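Long-range contact in putative gdp-fucose protein o-fucosyltransferase 1 (Caenorhabditis elegans, PDB 3ZY2), which belongs, as its name and family indicate, to the GT-B-type GDP-fucose protein O-fucosyltransferases and carries a pocket occupied by guanosine-5'-diphosphate: residues Glu137-Gly145 with Lys156-Tyr166. Residues are numbered along the deposited sequence; the frame is centred on the assembly and turned at random.
Sequences EYFGDIPGG and KWLEKFPSEEY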
ATOM      1  N   GLU A 137      -9.856   8.357   4.778  1.00 26.01           N
ATOM      2  CA  GLU A 137      -8.937   8.912   5.781  1.00 26.28           C
ATOM      3  C   GLU A 137      -7.582   8.221   5.663  1.00 26.42           C
ATOM      4  O   GLU A 137      -7.515   7.007   5.486  1.00 25.59           O
ATOM      5  CB  GLU A 137      -9.484   8.767   7.211  1.00 25.82           C
ATOM      6  CG  GLU A 137     -10.745   9.587   7.504  1.00 26.81           C
ATOM      7  CD  GLU A 137     -10.492  11.075   7.791  1.00 27.66           C
ATOM      8  OE1 GLU A 137      -9.338  11.462   8.104  1.00 28.75           O
ATOM      9  OE2 GLU A 137     -11.475  11.857   7.733  1.00 27.47           O
ATOM     10  N   TYR A 138      -6.508   9.002   5.736  1.00 26.64           N
ATOM     11  CA  TYR A 138      -5.141   8.489   5.587  1.00 27.25           C
ATOM     12  C   TYR A 138      -4.384   8.562   6.897  1.00 28.07           C
ATOM     13  O   TYR A 138      -4.615   9.474   7.688  1.00 29.11           O
ATOM     14  CB  TYR A 138      -4.404   9.271   4.492  1.00 27.31           C
ATOM     15  CG  TYR A 138      -5.218   9.349   3.228  1.00 25.96           C
ATOM     16  CD1 TYR A 138      -5.442   8.214   2.451  1.00 25.49           C
ATOM     17  CD2 TYR A 138      -5.775  10.550   2.811  1.00 26.51           C
ATOM     18  CE1 TYR A 138      -6.226   8.276   1.302  1.00 26.28           C
ATOM     19  CE2 TYR A 138      -6.541  10.628   1.657  1.00 27.03           C
ATOM     20  CZ  TYR A 138      -6.757   9.486   0.904  1.00 25.54           C
ATOM     21  OH  TYR A 138      -7.531   9.591  -0.234  1.00 27.16           O
ATOM     22  N   PHE A 139      -3.509   7.586   7.140  1.00 29.37           N
ATOM     23  CA  PHE A 139      -2.752   7.535   8.396  1.00 31.02           C
ATOM     24  C   PHE A 139      -1.242   7.357   8.200  1.00 32.51           C
ATOM     25  O   PHE A 139      -0.487   7.284   9.177  1.00 32.96           O
ATOM     26  CB  PHE A 139      -3.311   6.451   9.343  1.00 30.58           C
ATOM     27  CG  PHE A 139      -3.283   5.066   8.767  1.00 29.76           C
ATOM     28  CD1 PHE A 139      -2.118   4.302   8.800  1.00 30.48           C
ATOM     29  CD2 PHE A 139      -4.431   4.513   8.196  1.00 30.41           C
ATOM     30  CE1 PHE A 139      -2.090   3.013   8.258  1.00 30.40           C
ATOM     31  CE2 PHE A 139      -4.415   3.221   7.653  1.00 27.98           C
ATOM     32  CZ  PHE A 139      -3.249   2.468   7.686  1.00 30.01           C
ATOM     33  N   GLY A 140      -0.814   7.305   6.939  1.00 33.27           N
ATOM     34  CA  GLY A 140       0.601   7.177   6.594  1.00 35.11           C
ATOM     35  C   GLY A 140       1.499   8.293   7.100  1.00 37.09           C
ATOM     36  O   GLY A 140       2.704   8.099   7.245  1.00 37.53           O
ATOM     37  N   ASP A 141       0.914   9.457   7.376  1.00 38.55           N
ATOM     38  CA  ASP A 141       1.674  10.609   7.859  1.00 40.42           C
ATOM     39  C   ASP A 141       1.872  10.594   9.378  1.00 40.74           C
ATOM     40  O   ASP A 141       2.615  11.418   9.921  1.00 41.46           O
ATOM     41  CB  ASP A 141       1.021  11.921   7.411  1.00 41.42           C
ATOM     42  CG  ASP A 141      -0.460  11.982   7.739  1.00 43.02           C
ATOM     43  OD1 ASP A 141      -0.822  11.961   8.939  1.00 43.72           O
ATOM     44  OD2 ASP A 141      -1.265  12.066   6.785  1.00 45.90           O
ATOM     45  N   ILE A 142       1.203   9.665  10.060  1.00 39.91           N
ATOM     46  CA  ILE A 142       1.399   9.504  11.495  1.00 40.50           C
ATOM     47  C   ILE A 142       2.769   8.852  11.718  1.00 40.81           C
ATOM     48  O   ILE A 142       3.032   7.770  11.187  1.00 40.11           O
ATOM     49  CB  ILE A 142       0.250   8.687  12.161  1.00 39.52           C
ATOM     50  CG1 ILE A 142      -1.104   9.369  11.913  1.00 39.40           C
ATOM     51  CG2 ILE A 142       0.502   8.500  13.670  1.00 40.59           C
ATOM     52  CD1 ILE A 142      -2.323   8.571  12.377  1.00 37.16           C
ATOM     53  N   PRO A 143       3.656   9.533  12.475  1.00 42.15           N
ATOM     54  CA  PRO A 143       4.996   9.019  12.746  1.00 42.55           C
ATOM     55  C   PRO A 143       4.923   7.651  13.409  1.00 42.02           C
ATOM     56  O   PRO A 143       4.268   7.503  14.444  1.00 42.16           O
ATOM     57  CB  PRO A 143       5.580  10.057  13.716  1.00 44.08           C
ATOM     58  CG  PRO A 143       4.826  11.310  13.425  1.00 44.37           C
ATOM     59  CD  PRO A 143       3.440  10.851  13.102  1.00 43.14           C
ATOM     60  N   GLY A 144       5.562   6.658  12.797  1.00 41.49           N
ATOM     61  CA  GLY A 144       5.599   5.302  13.347  1.00 40.91           C
ATOM     62  C   GLY A 144       4.524   4.371  12.817  1.00 39.82           C
ATOM     63  O   GLY A 144       4.519   3.176  13.139  1.00 39.39           O
ATOM     64  N   GLY A 145       3.615   4.916  12.010  1.00 39.44           N
ATOM     65  CA  GLY A 145       2.515   4.150  11.411  1.00 38.45           C
ATOM     66  C   GLY A 145       1.682   3.401  12.435  1.00 38.03           C
ATOM     67  O   GLY A 145       1.239   3.972  13.437  1.00 38.25           O
ATOM     68  N   LYS A 156      -0.999  10.337  18.915  1.00 42.53           N
ATOM     69  CA  LYS A 156      -1.021  10.863  17.549  1.00 42.32           C
ATOM     70  C   LYS A 156      -2.229  10.333  16.778  1.00 40.99           C
ATOM     71  O   LYS A 156      -2.900  11.081  16.059  1.00 41.27           O
ATOM     72  CB  LYS A 156       0.286  10.537  16.819  1.00 42.38           C
ATOM     73  CG  LYS A 156       1.533  11.252  17.380  1.00 45.21           C
ATOM     74  CD  LYS A 156       1.623  12.732  16.976  1.00 47.93           C
ATOM     75  CE  LYS A 156       1.836  12.898  15.469  1.00 48.34           C
ATOM     76  NZ  LYS A 156       2.470  14.193  15.097  1.00 50.13           N
ATOM     77  N   TRP A 157      -2.501   9.038  16.941  1.00 39.58           N
ATOM     78  CA  TRP A 157      -3.722   8.436  16.427  1.00 38.15           C
ATOM     79  C   TRP A 157      -4.947   9.026  17.124  1.00 38.97           C
ATOM     80  O   TRP A 157      -5.960   9.271  16.476  1.00 38.59           O
ATOM     81  CB  TRP A 157      -3.696   6.922  16.625  1.00 36.74           C
ATOM     82  CG  TRP A 157      -2.952   6.171  15.572  1.00 34.19           C
ATOM     83  CD1 TRP A 157      -1.612   5.904  15.544  1.00 34.01           C
ATOM     84  CD2 TRP A 157      -3.508   5.570  14.393  1.00 30.96           C
ATOM     85  NE1 TRP A 157      -1.297   5.177  14.419  1.00 31.65           N
ATOM     86  CE2 TRP A 157      -2.440   4.962  13.691  1.00 30.17           C
ATOM     87  CE3 TRP A 157      -4.802   5.498  13.852  1.00 28.76           C
ATOM     88  CZ2 TRP A 157      -2.628   4.287  12.486  1.00 27.10           C
ATOM     89  CZ3 TRP A 157      -4.985   4.831  12.648  1.00 26.71           C
ATOM     90  CH2 TRP A 157      -3.905   4.224  11.983  1.00 27.28           C
ATOM     91  N   LEU A 158      -4.848   9.240  18.440  1.00 40.26           N
ATOM     92  CA  LEU A 158      -5.940   9.829  19.219  1.00 41.46           C
ATOM     93  C   LEU A 158      -6.110  11.305  18.876  1.00 42.37           C
ATOM     94  O   LEU A 158      -7.232  11.819  18.822  1.00 42.99           O
ATOM     95  CB  LEU A 158      -5.685   9.666  20.725  1.00 42.56           C
ATOM     96  CG  LEU A 158      -6.884   9.807  21.667  1.00 44.04           C
ATOM     97  CD1 LEU A 158      -7.697   8.523  21.677  1.00 43.56           C
ATOM     98  CD2 LEU A 158      -6.440  10.183  23.080  1.00 45.45           C
ATOM     99  N   GLU A 159      -4.978  11.976  18.669  1.00 42.58           N
ATOM    100  CA  GLU A 159      -4.925  13.362  18.225  1.00 43.19           C
ATOM    101  C   GLU A 159      -5.583  13.484  16.848  1.00 41.48           C
ATOM    102  O   GLU A 159      -6.448  14.335  16.643  1.00 42.09           O
ATOM    103  CB  GLU A 159      -3.459  13.822  18.196  1.00 44.00           C
ATOM    104  CG  GLU A 159      -3.160  15.160  17.524  1.00 47.06           C
ATOM    105  CD  GLU A 159      -1.704  15.257  17.054  1.00 50.06           C
ATOM    106  OE1 GLU A 159      -0.782  14.965  17.854  1.00 51.26           O
ATOM    107  OE2 GLU A 159      -1.484  15.611  15.873  1.00 50.77           O
ATOM    108  N   LYS A 160      -5.200  12.610  15.919  1.00 39.24           N
ATOM    109  CA  LYS A 160      -5.725  12.699  14.556  1.00 37.36           C
ATOM    110  C   LYS A 160      -7.162  12.161  14.397  1.00 36.33           C
ATOM    111  O   LYS A 160      -7.969  12.755  13.675  1.00 35.89           O
ATOM    112  CB  LYS A 160      -4.770  12.056  13.547  1.00 36.72           C
ATOM    113  CG  LYS A 160      -5.191  12.308  12.110  1.00 35.54           C
ATOM    114  CD  LYS A 160      -4.205  11.791  11.097  1.00 34.23           C
ATOM    115  CE  LYS A 160      -4.677  12.154   9.693  1.00 35.64           C
ATOM    116  NZ  LYS A 160      -3.693  11.814   8.623  1.00 32.59           N
ATOM    117  N   PHE A 161      -7.489  11.059  15.070  1.00 34.93           N
ATOM    118  CA  PHE A 161      -8.833  10.470  14.933  1.00 33.75           C
ATOM    119  C   PHE A 161      -9.607  10.347  16.247  1.00 34.93           C
ATOM    120  O   PHE A 161      -9.719   9.244  16.795  1.00 34.56           O
ATOM    121  CB  PHE A 161      -8.775   9.106  14.235  1.00 32.40           C
ATOM    122  CG  PHE A 161      -8.066   9.128  12.906  1.00 29.50           C
ATOM    123  CD1 PHE A 161      -8.611   9.808  11.817  1.00 29.98           C
ATOM    124  CD2 PHE A 161      -6.854   8.472  12.744  1.00 28.92           C
ATOM    125  CE1 PHE A 161      -7.955   9.834  10.593  1.00 27.11           C
ATOM    126  CE2 PHE A 161      -6.183   8.490  11.513  1.00 28.34           C
ATOM    127  CZ  PHE A 161      -6.741   9.176  10.439  1.00 29.22           C
ATOM    128  N   PRO A 162     -10.162  11.472  16.749  1.00 36.15           N
ATOM    129  CA  PRO A 162     -10.955  11.423  17.981  1.00 37.13           C
ATOM    130  C   PRO A 162     -12.232  10.606  17.804  1.00 36.68           C
ATOM    131  O   PRO A 162     -12.767  10.511  16.695  1.00 35.90           O
ATOM    132  CB  PRO A 162     -11.302  12.897  18.243  1.00 38.18           C
ATOM    133  CG  PRO A 162     -10.361  13.686  17.383  1.00 38.49           C
ATOM    134  CD  PRO A 162     -10.107  12.835  16.190  1.00 36.84           C
ATOM    135  N   SER A 163     -12.715  10.043  18.907  1.00 37.55           N
ATOM    136  CA  SER A 163     -13.871   9.153  18.908  1.00 37.56           C
ATOM    137  C   SER A 163     -15.168   9.799  18.431  1.00 37.74           C
ATOM    138  O   SER A 163     -15.980   9.141  17.786  1.00 37.17           O
ATOM    139  CB  SER A 163     -14.079   8.571  20.309  1.00 38.66           C
ATOM    140  OG  SER A 163     -12.870   8.576  21.059  1.00 40.98           O
ATOM    141  N   GLU A 164     -15.368  11.082  18.746  1.00 38.66           N
ATOM    142  CA  GLU A 164     -16.627  11.758  18.422  1.00 39.40           C
ATOM    143  C   GLU A 164     -16.909  11.850  16.912  1.00 38.41           C
ATOM    144  O   GLU A 164     -18.019  11.523  16.465  1.00 38.93           O
ATOM    145  CB  GLU A 164     -16.692  13.143  19.088  1.00 41.01           C
ATOM    146  CG  GLU A 164     -17.956  13.961  18.770  1.00 43.99           C
ATOM    147  CD  GLU A 164     -19.174  13.608  19.625  1.00 47.32           C
ATOM    148  OE1 GLU A 164     -19.343  12.432  20.028  1.00 48.16           O
ATOM    149  OE2 GLU A 164     -19.982  14.528  19.893  1.00 49.43           O
ATOM    150  N   GLU A 165     -15.915  12.290  16.142  1.00 36.70           N
ATOM    151  CA  GLU A 165     -16.043  12.354  14.687  1.00 35.39           C
ATOM    152  C   GLU A 165     -15.740  11.010  14.025  1.00 33.41           C
ATOM    153  O   GLU A 165     -16.319  10.699  12.969  1.00 32.79           O
ATOM    154  CB  GLU A 165     -15.142  13.443  14.098  1.00 35.75           C
ATOM    155  CG  GLU A 165     -15.253  13.620  12.564  1.00 35.43           C
ATOM    156  CD  GLU A 165     -16.654  14.017  12.072  1.00 37.53           C
ATOM    157  OE1 GLU A 165     -17.368  14.752  12.790  1.00 39.31           O
ATOM    158  OE2 GLU A 165     -17.045  13.584  10.963  1.00 36.91           O
ATOM    159  N   TYR A 166     -14.848  10.227  14.648  1.00 31.95           N
ATOM    160  CA  TYR A 166     -14.403   8.925  14.104  1.00 29.82           C
ATOM    161  C   TYR A 166     -14.712   7.772  15.062  1.00 28.46           C
ATOM    162  O   TYR A 166     -13.800   7.187  15.674  1.00 27.99           O
ATOM    163  CB  TYR A 166     -12.910   8.941  13.758  1.00 29.46           C
ATOM    164  CG  TYR A 166     -12.539  10.037  12.803  1.00 29.53           C
ATOM    165  CD1 TYR A 166     -12.769   9.893  11.438  1.00 27.34           C
ATOM    166  CD2 TYR A 166     -11.970  11.228  13.264  1.00 30.21           C
ATOM    167  CE1 TYR A 166     -12.452  10.902  10.548  1.00 29.02           C
ATOM    168  CE2 TYR A 166     -11.638  12.242  12.383  1.00 30.51           C
ATOM    169  CZ  TYR A 166     -11.872  12.073  11.025  1.00 29.01           C
ATOM    170  OH  TYR A 166     -11.552  13.090  10.160  1.00 29.15           O
TER
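Ile142 packs on Trp157, and Lys160 reaches Tyr138 O and Asp141, where edge strand 135-138 leaves the six-stranded parallel sheet of one of the two Rossmann-like domains of this GT-B fold; two successive beta turns here meet helix 157-160, which precedes strand 168-171 of the same sheet. The two arms of isoleucine suit the site: CD1 lies over the five-membered indole ring, a CH-pi contact 11° off its normal, and reaches Phe161 CE2, while CG2 packs on Lys156 CB (3.8 Å). Trp157 CH2 lies over one face of the Phe139 ring, 3.4 Å from CG, the planes inclined at 36°. A nearly straight bond (168°) joins Trp157 NE1 to Gly145 O (3.0 Å); this oxygen lies in the indole plane, although NE1 stands above the plane of the carbonyl. With CG opposite the backbone N and the rest extended, Lys160 is long enough to carry NZ past Ile142 to Tyr138 O (2.7 Å); Asp141 OD1 completes a salt bridge through its syn lone pair. Thr235 of the second subunit hydrogen-bonds Tyr166 OH, and its Arg237 forms a salt bridge with Glu137 OE1. There Tyr166 OH donates to Glu137 OE2 over 2.7 Å, from above the carboxylate plane.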